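Endoglucanase A (Clostridium longisporum, PDB 6Q1I) hydrolyses internal beta-1,4-glucosidic bonds of cellulose, barley beta-glucan and lichenan, and also cuts xylan, through the glycoside hydrolase family 5 domain studied here. Local coordinates at residues A[10-13]-A[14-18]; A[93-96]-A[97-101]; A[138-141]-A[142-146]. All coordinates share one frame; numbering follows the deposited sequence. Where two conformers were deposited one is given.

Interaction 1: A[10-13]-A[14-18]; sequences SMRS and ASEIV
OE2 of E16, in the conformer described, accepts two bonds from S13, one from its backbone and one from its side chain. The amide N of S13 lies 2.8 Å from OE2 of E16, with an N-H...O angle of 160°, and reaches the oxygen on its anti side, 33° out of the carboxylate plane. The hydroxyl OG of S13, 3.0 Å from the same OE2, donates to its anti lone pair. S13 repays the bond: its OG accepts from the amide N of E16 at 3.1 Å. This reciprocal pair is a capping box, with S13 at the N-cap position of helix 14-20. The first torsion of S13 (chi1 71°) sets OG between the backbone N and the carbonyl carbon, where it can serve the carboxylate and the helix amide together. In this conformer three bonds thus join the two residues, and they hold the E16 carboxylate beside the N-cap, at the N-terminal end of the helix, where the helix dipole would be expected to favour its negative charge. The first regular helical bond follows, from I17 N to S13 O at 3.0 Å.

Next to the capping box, I17 turns back on R12. Its CG1 packs 3.7 Å from R12 CB and also lies over one face of the guanidinium, offset toward the rim, while CD1 approaches the R12 carbonyl O at 3.5 Å. The polar end of R12 is directed to other partners, NH2 forming a salt bridge with D151 and NH1 a hydrogen bond with the hydroxyl of Y109.

The capped turn lies at the N-terminal end of the barrel: A14 N donates to OD1 of N228, just ahead of strand 229-234, A14 and V18 rest on I230 near the start of that strand, and V18 touches P313 before strand 314-318.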
loop_
_atom_site.group_PDB
_atom_site.type_symbol
_atom_site.label_atom_id
_atom_site.label_comp_id
_atom_site.label_asym_id
_atom_site.label_seq_id
_atom_site.Cartn_x
_atom_site.Cartn_y
_atom_site.Cartn_z
ATOM N N SER A 10 -17.286 -17.967 -5.448
ATOM C CA SER A 10 -16.101 -18.007 -6.296
ATOM C C SER A 10 -15.295 -16.719 -6.194
ATOM O O SER A 10 -15.826 -15.673 -5.851
ATOM C CB SER A 10 -16.514 -18.237 -7.744
ATOM O OG SER A 10 -17.008 -19.550 -7.902
ATOM N N MET A 11 -14.009 -16.794 -6.496
ATOM C CA MET A 11 -13.124 -15.641 -6.442
ATOM C C MET A 11 -12.702 -15.281 -7.859
ATOM O O MET A 11 -12.293 -16.159 -8.630
ATOM C CB MET A 11 -11.883 -15.960 -5.606
ATOM C CG MET A 11 -12.176 -16.587 -4.242
ATOM S SD MET A 11 -12.899 -15.440 -3.059
ATOM C CE MET A 11 -11.444 -14.554 -2.541
ATOM N N ARG A 12 -12.817 -14.001 -8.206
ATOM C CA ARG A 12 -12.326 -13.534 -9.495
ATOM C C ARG A 12 -10.812 -13.686 -9.565
ATOM O O ARG A 12 -10.114 -13.674 -8.547
ATOM C CB ARG A 12 -12.682 -12.060 -9.697
ATOM C CG ARG A 12 -14.105 -11.807 -10.187
ATOM C CD ARG A 12 -14.443 -10.336 -10.128
ATOM N NE ARG A 12 -14.547 -9.875 -8.752
ATOM C CZ ARG A 12 -14.832 -8.628 -8.394
ATOM N NH1 ARG A 12 -15.034 -7.694 -9.314
ATOM N NH2 ARG A 12 -14.909 -8.313 -7.112
ATOM N N SER A 13 -10.300 -13.829 -10.781
ATOM C CA SER A 13 -8.858 -13.826 -10.960
ATOM C C SER A 13 -8.278 -12.467 -10.580
ATOM O O SER A 13 -8.950 -11.434 -10.624
ATOM C CB SER A 13 -8.507 -14.103 -12.412
ATOM O OG SER A 13 -8.847 -12.989 -13.207
ATOM N N ALA A 14 -6.997 -12.472 -10.224
ATOM C CA ALA A 14 -6.346 -11.221 -9.871
ATOM C C ALA A 14 -6.429 -10.233 -11.021
ATOM O O ALA A 14 -6.622 -9.035 -10.804
ATOM C CB ALA A 14 -4.893 -11.483 -9.488
ATOM N N SER A 15 -6.292 -10.716 -12.256
ATOM C CA SER A 15 -6.341 -9.809 -13.399
ATOM C C SER A 15 -7.710 -9.154 -13.519
ATOM O O SER A 15 -7.810 -7.966 -13.846
ATOM C CB SER A 15 -5.970 -10.554 -14.680
ATOM O OG SER A 15 -4.622 -10.985 -14.628
ATOM N N GLU A 16 -8.779 -9.902 -13.246
ATOM C CA GLU A 16 -10.119 -9.325 -13.301
ATOM C C GLU A 16 -10.308 -8.273 -12.213
ATOM O O GLU A 16 -10.880 -7.204 -12.453
ATOM C CB GLU A 16 -11.163 -10.430 -13.115
ATOM C CG GLU A 16 -11.254 -11.467 -14.238
ATOM C CD GLU A 16 -12.188 -12.634 -13.890
ATOM O OE1 GLU A 16 -13.371 -12.585 -14.282
ATOM O OE2 GLU A 16 -11.755 -13.593 -13.211
ATOM N N ILE A 17 -9.849 -8.575 -10.999
ATOM C CA ILE A 17 -10.050 -7.665 -9.877
ATOM C C ILE A 17 -9.346 -6.337 -10.132
ATOM O O ILE A 17 -9.907 -5.259 -9.892
ATOM C CB ILE A 17 -9.577 -8.342 -8.575
ATOM C CG1 ILE A 17 -10.530 -9.488 -8.208
ATOM C CG2 ILE A 17 -9.462 -7.321 -7.431
ATOM C CD1 ILE A 17 -9.977 -10.471 -7.192
ATOM N N VAL A 18 -8.114 -6.389 -10.636
ATOM C CA VAL A 18 -7.356 -5.157 -10.839
ATOM C C VAL A 18 -8.071 -4.233 -11.822
ATOM O O VAL A 18 -7.977 -3.002 -11.708
ATOM C CB VAL A 18 -5.914 -5.513 -11.265
ATOM C CG1 VAL A 18 -5.160 -4.312 -11.754
ATOM C CG2 VAL A 18 -5.156 -6.139 -10.114
#

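Interaction 2: A[93-96]-A[97-101]; sequences VKRV and KEVVD
V100 N donates to V96 O at 2.9 Å with an N-H...O angle of 173°, the straightest of four successive i to i+4 bonds that join the two halves of this helical stretch. V100 CG2 also approaches V96 O at 3.3 Å, and V96 CG1 meets V100 CG2 more loosely at 4.3 Å. One turn's worth of side chains further round, V99 CG2 sits 3.7 Å from R95 CZ, over the centre of one guanidinium face. Bending at chi2 (62°) folds the R95 chain forward along the helix and lays its flat end above V99. E98 is met through its aliphatic part, CG lying 4.0 Å from R95 NH1; the E98 carboxylate is not in contact with the guanidinium.

The polar bonds of R95 lead out of the turn: NE forms a salt bridge with E48 of helix 44-48, and NH2 donates to the carbonyl O of T56. V99 and V100 touch I74 of strand 71-74, with K94 and E98 exposed on the other side. Helix 90-105 is the crossover helix of a beta-alpha-beta unit between strands 71-74 and 109-113 of the TIM barrel, V99 and V100 turned to the first of them.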
loop_
_atom_site.group_PDB
_atom_site.type_symbol
_atom_site.label_atom_id
_atom_site.label_comp_id
_atom_site.label_asym_id
_atom_site.label_seq_id
_atom_site.Cartn_x
_atom_site.Cartn_y
_atom_site.Cartn_z
ATOM N N VAL A 93 -6.583 -8.183 16.383
ATOM C CA VAL A 93 -7.232 -8.757 15.208
ATOM C C VAL A 93 -8.670 -8.265 15.101
ATOM O O VAL A 93 -9.145 -7.933 14.011
ATOM C CB VAL A 93 -7.149 -10.294 15.249
ATOM C CG1 VAL A 93 -7.940 -10.909 14.098
ATOM C CG2 VAL A 93 -5.705 -10.739 15.208
ATOM N N LYS A 94 -9.386 -8.221 16.228
ATOM C CA LYS A 94 -10.777 -7.771 16.212
ATOM C C LYS A 94 -10.901 -6.326 15.726
ATOM O O LYS A 94 -11.843 -5.989 14.995
ATOM C CB LYS A 94 -11.366 -7.926 17.616
ATOM C CG LYS A 94 -12.831 -7.588 17.757
ATOM C CD LYS A 94 -13.348 -7.934 19.156
ATOM C CE LYS A 94 -14.864 -7.805 19.222
ATOM N NZ LYS A 94 -15.464 -8.774 20.176
ATOM N N ARG A 95 -9.969 -5.454 16.122
ATOM C CA ARG A 95 -10.042 -4.060 15.684
ATOM C C ARG A 95 -9.720 -3.928 14.199
ATOM O O ARG A 95 -10.408 -3.201 13.472
ATOM C CB ARG A 95 -9.117 -3.182 16.524
ATOM C CG ARG A 95 -9.099 -1.718 16.085
ATOM C CD ARG A 95 -10.469 -1.054 16.214
ATOM N NE ARG A 95 -10.436 0.297 15.672
ATOM C CZ ARG A 95 -11.493 0.975 15.248
ATOM N NH1 ARG A 95 -12.716 0.461 15.338
ATOM N NH2 ARG A 95 -11.311 2.179 14.726
ATOM N N VAL A 96 -8.684 -4.621 13.724
ATOM C CA VAL A 96 -8.389 -4.611 12.294
ATOM C C VAL A 96 -9.608 -5.087 11.512
ATOM O O VAL A 96 -10.003 -4.479 10.512
ATOM C CB VAL A 96 -7.142 -5.458 11.979
ATOM C CG1 VAL A 96 -6.900 -5.496 10.480
ATOM C CG2 VAL A 96 -5.885 -4.928 12.701
ATOM N N LYS A 97 -10.235 -6.175 11.980
ATOM C CA LYS A 97 -11.410 -6.711 11.301
ATOM C C LYS A 97 -12.550 -5.699 11.260
ATOM O O LYS A 97 -13.259 -5.602 10.254
ATOM C CB LYS A 97 -11.857 -8.007 11.981
ATOM C CG LYS A 97 -13.088 -8.623 11.363
ATOM C CD LYS A 97 -13.362 -10.020 11.879
ATOM C CE LYS A 97 -12.451 -11.036 11.203
ATOM N NZ LYS A 97 -12.835 -12.440 11.537
ATOM N N GLU A 98 -12.770 -4.957 12.348
ATOM C CA GLU A 98 -13.846 -3.971 12.341
ATOM C C GLU A 98 -13.602 -2.888 11.289
ATOM O O GLU A 98 -14.534 -2.473 10.587
ATOM C CB GLU A 98 -14.033 -3.372 13.737
ATOM C CG GLU A 98 -15.200 -2.365 13.853
ATOM C CD GLU A 98 -16.604 -2.992 13.950
ATOM O OE1 GLU A 98 -16.753 -4.220 13.842
ATOM O OE2 GLU A 98 -17.581 -2.230 14.138
ATOM N N VAL A 99 -12.356 -2.424 11.158
ATOM C CA VAL A 99 -12.052 -1.405 10.154
ATOM C C VAL A 99 -12.177 -1.982 8.745
ATOM O O VAL A 99 -12.734 -1.341 7.847
ATOM C CB VAL A 99 -10.661 -0.794 10.416
ATOM C CG1 VAL A 99 -10.270 0.155 9.302
ATOM C CG2 VAL A 99 -10.651 -0.075 11.761
ATOM N N VAL A 100 -11.695 -3.211 8.540
ATOM C CA VAL A 100 -11.927 -3.893 7.268
ATOM C C VAL A 100 -13.422 -3.969 6.972
ATOM O O VAL A 100 -13.863 -3.702 5.849
ATOM C CB VAL A 100 -11.274 -5.289 7.286
ATOM C CG1 VAL A 100 -11.775 -6.148 6.102
ATOM C CG2 VAL A 100 -9.761 -5.182 7.266
ATOM N N ASP A 101 -14.231 -4.305 7.985
ATOM C CA ASP A 101 -15.675 -4.421 7.780
ATOM C C ASP A 101 -16.320 -3.085 7.386
ATOM O O ASP A 101 -17.260 -3.071 6.579
ATOM C CB ASP A 101 -16.357 -5.000 9.025
ATOM C CG ASP A 101 -16.156 -6.510 9.177
ATOM O OD1 ASP A 101 -15.875 -7.203 8.180
ATOM O OD2 ASP A 101 -16.303 -7.017 10.307
#

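Interaction 3: A[138-141]-A[142-146]; sequences LWTQ and ISEAF
Neighbouring turns near the C-terminal end of helix 128-145 meet here in a local i to i+3 and i to i+4 contact. The helix is the crossover between strands 109-113 and 153-156 of the TIM barrel, and its buried side is built around W139 and I142. CD1 of I142 makes a CH-pi contact with the indole, 4.0 Å from the centroid of the six-membered ring and only 7° off the ring normal. A second branch, I142 CG2, touches W139 CZ3 at 3.6 Å, so the isoleucine meets the indole with both its ethyl and its methyl arms. L138 CD1 lies 3.9 Å from I142 CD1, the methyl that sits over the indole and is therefore held between a leucine and an aromatic face. The indole itself is further fixed by NE1, which donates to the carbonyl O of T157, and by contacts with A188 and I192 of helix 175-194.

On another side of the helix T140, which touches S191 of helix 175-194, runs alongside E144, the two pointing the same way. The Q141 amide looks toward another part of the chain: OE1 accepts from L88 N, and NE2 donates to N86 O.

S143 adds a side-chain bond to the i to i+4 backbone bonds. With OG anti to its carbonyl carbon (chi1 -68°) in the conformer described, the hydroxyl turns back and donates to W139 O at 2.8 Å. The same oxygen also accepts from S143 N at 2.9 Å, and the two donors arrive from opposite faces of the W139 carbonyl plane.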
loop_
_atom_site.group_PDB
_atom_site.type_symbol
_atom_site.label_atom_id
_atom_site.label_comp_id
_atom_site.label_asym_id
_atom_site.label_seq_id
_atom_site.Cartn_x
_atom_site.Cartn_y
_atom_site.Cartn_z
ATOM N N LEU A 138 2.649 -15.476 11.191
ATOM C CA LEU A 138 1.862 -14.251 11.109
ATOM C C LEU A 138 0.833 -14.334 9.984
ATOM O O LEU A 138 -0.360 -14.081 10.199
ATOM C CB LEU A 138 2.792 -13.052 10.918
ATOM C CG LEU A 138 2.094 -11.709 10.672
ATOM C CD1 LEU A 138 1.173 -11.330 11.831
ATOM C CD2 LEU A 138 3.125 -10.635 10.436
ATOM N N TRP A 139 1.275 -14.690 8.769
ATOM C CA TRP A 139 0.336 -14.756 7.652
ATOM C C TRP A 139 -0.680 -15.883 7.815
ATOM O O TRP A 139 -1.818 -15.754 7.349
ATOM C CB TRP A 139 1.059 -14.799 6.294
ATOM C CG TRP A 139 1.194 -13.406 5.761
ATOM C CD1 TRP A 139 2.340 -12.673 5.619
ATOM C CD2 TRP A 139 0.116 -12.561 5.344
ATOM N NE1 TRP A 139 2.031 -11.410 5.141
ATOM C CE2 TRP A 139 0.673 -11.323 4.966
ATOM C CE3 TRP A 139 -1.269 -12.729 5.266
ATOM C CZ2 TRP A 139 -0.114 -10.260 4.511
ATOM C CZ3 TRP A 139 -2.045 -11.677 4.819
ATOM C CH2 TRP A 139 -1.465 -10.456 4.452
ATOM N N THR A 140 -0.307 -16.987 8.464
ATOM C CA THR A 140 -1.300 -18.016 8.756
ATOM C C THR A 140 -2.445 -17.432 9.569
ATOM O O THR A 140 -3.618 -17.652 9.256
ATOM C CB THR A 140 -0.656 -19.198 9.485
ATOM O OG1 THR A 140 0.291 -19.821 8.615
ATOM C CG2 THR A 140 -1.690 -20.245 9.882
ATOM N N GLN A 141 -2.110 -16.655 10.605
ATOM C CA GLN A 141 -3.126 -16.113 11.501
ATOM C C GLN A 141 -3.965 -15.037 10.821
ATOM O O GLN A 141 -5.188 -15.006 10.990
ATOM C CB GLN A 141 -2.456 -15.576 12.764
ATOM C CG GLN A 141 -1.877 -16.673 13.643
ATOM C CD GLN A 141 -1.064 -16.116 14.777
ATOM O OE1 GLN A 141 -1.606 -15.585 15.744
ATOM N NE2 GLN A 141 0.248 -16.216 14.665
ATOM N N ILE A 142 -3.339 -14.142 10.048
ATOM C CA ILE A 142 -4.122 -13.138 9.329
ATOM C C ILE A 142 -5.071 -13.834 8.364
ATOM O O ILE A 142 -6.260 -13.510 8.281
ATOM C CB ILE A 142 -3.210 -12.146 8.582
ATOM C CG1 ILE A 142 -2.271 -11.380 9.518
ATOM C CG2 ILE A 142 -4.057 -11.152 7.776
ATOM C CD1 ILE A 142 -1.155 -10.639 8.775
ATOM N N SER A 143 -4.545 -14.805 7.608
ATOM C CA SER A 143 -5.342 -15.509 6.606
ATOM C C SER A 143 -6.519 -16.232 7.236
ATOM O O SER A 143 -7.629 -16.226 6.701
ATOM C CB SER A 143 -4.464 -16.545 5.895
ATOM O OG SER A 143 -3.481 -15.914 5.120
ATOM N N GLU A 144 -6.277 -16.909 8.364
ATOM C CA GLU A 144 -7.350 -17.617 9.056
ATOM C C GLU A 144 -8.436 -16.651 9.507
ATOM O O GLU A 144 -9.631 -16.935 9.368
ATOM C CB GLU A 144 -6.787 -18.407 10.249
ATOM C CG GLU A 144 -6.049 -19.699 9.855
ATOM C CD GLU A 144 -5.320 -20.391 11.009
ATOM O OE1 GLU A 144 -5.159 -19.787 12.094
ATOM O OE2 GLU A 144 -4.894 -21.555 10.822
ATOM N N ALA A 145 -8.039 -15.487 10.026
ATOM C CA ALA A 145 -9.025 -14.537 10.533
ATOM C C ALA A 145 -9.927 -14.020 9.418
ATOM O O ALA A 145 -11.108 -13.753 9.656
ATOM C CB ALA A 145 -8.327 -13.368 11.229
ATOM N N PHE A 146 -9.400 -13.894 8.195
ATOM C CA PHE A 146 -10.124 -13.302 7.070
ATOM C C PHE A 146 -10.487 -14.320 5.991
ATOM O O PHE A 146 -10.899 -13.934 4.895
ATOM C CB PHE A 146 -9.340 -12.114 6.492
ATOM C CG PHE A 146 -9.266 -10.951 7.440
ATOM C CD1 PHE A 146 -10.304 -10.044 7.518
ATOM C CD2 PHE A 146 -8.181 -10.796 8.293
ATOM C CE1 PHE A 146 -10.253 -8.980 8.428
ATOM C CE2 PHE A 146 -8.121 -9.741 9.203
ATOM C CZ PHE A 146 -9.160 -8.832 9.266
#

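In the fold
From the N terminus the three contacts come in series, without nesting or crossing, and each spans adjoining residues, so none closes a long loop. Interaction 1 starts helix 14-20 and joins the N-terminal segment to the N-terminal ends of the barrel strands; interactions 2 and 3 lie on successive crossover helices. Those helices are joined to each other: K97 NZ lies 2.9 Å from A145 O, a probable hydrogen bond, K97 forms a cation-pi contact with F146, and V93 CG1 packs against A145 CB. One packs on strand 71-74, the other on strands 109-113 and 153-156. Interaction 1 stands apart, its centre about 23 Å from that of interaction 2 and about 20 Å from that of interaction 3.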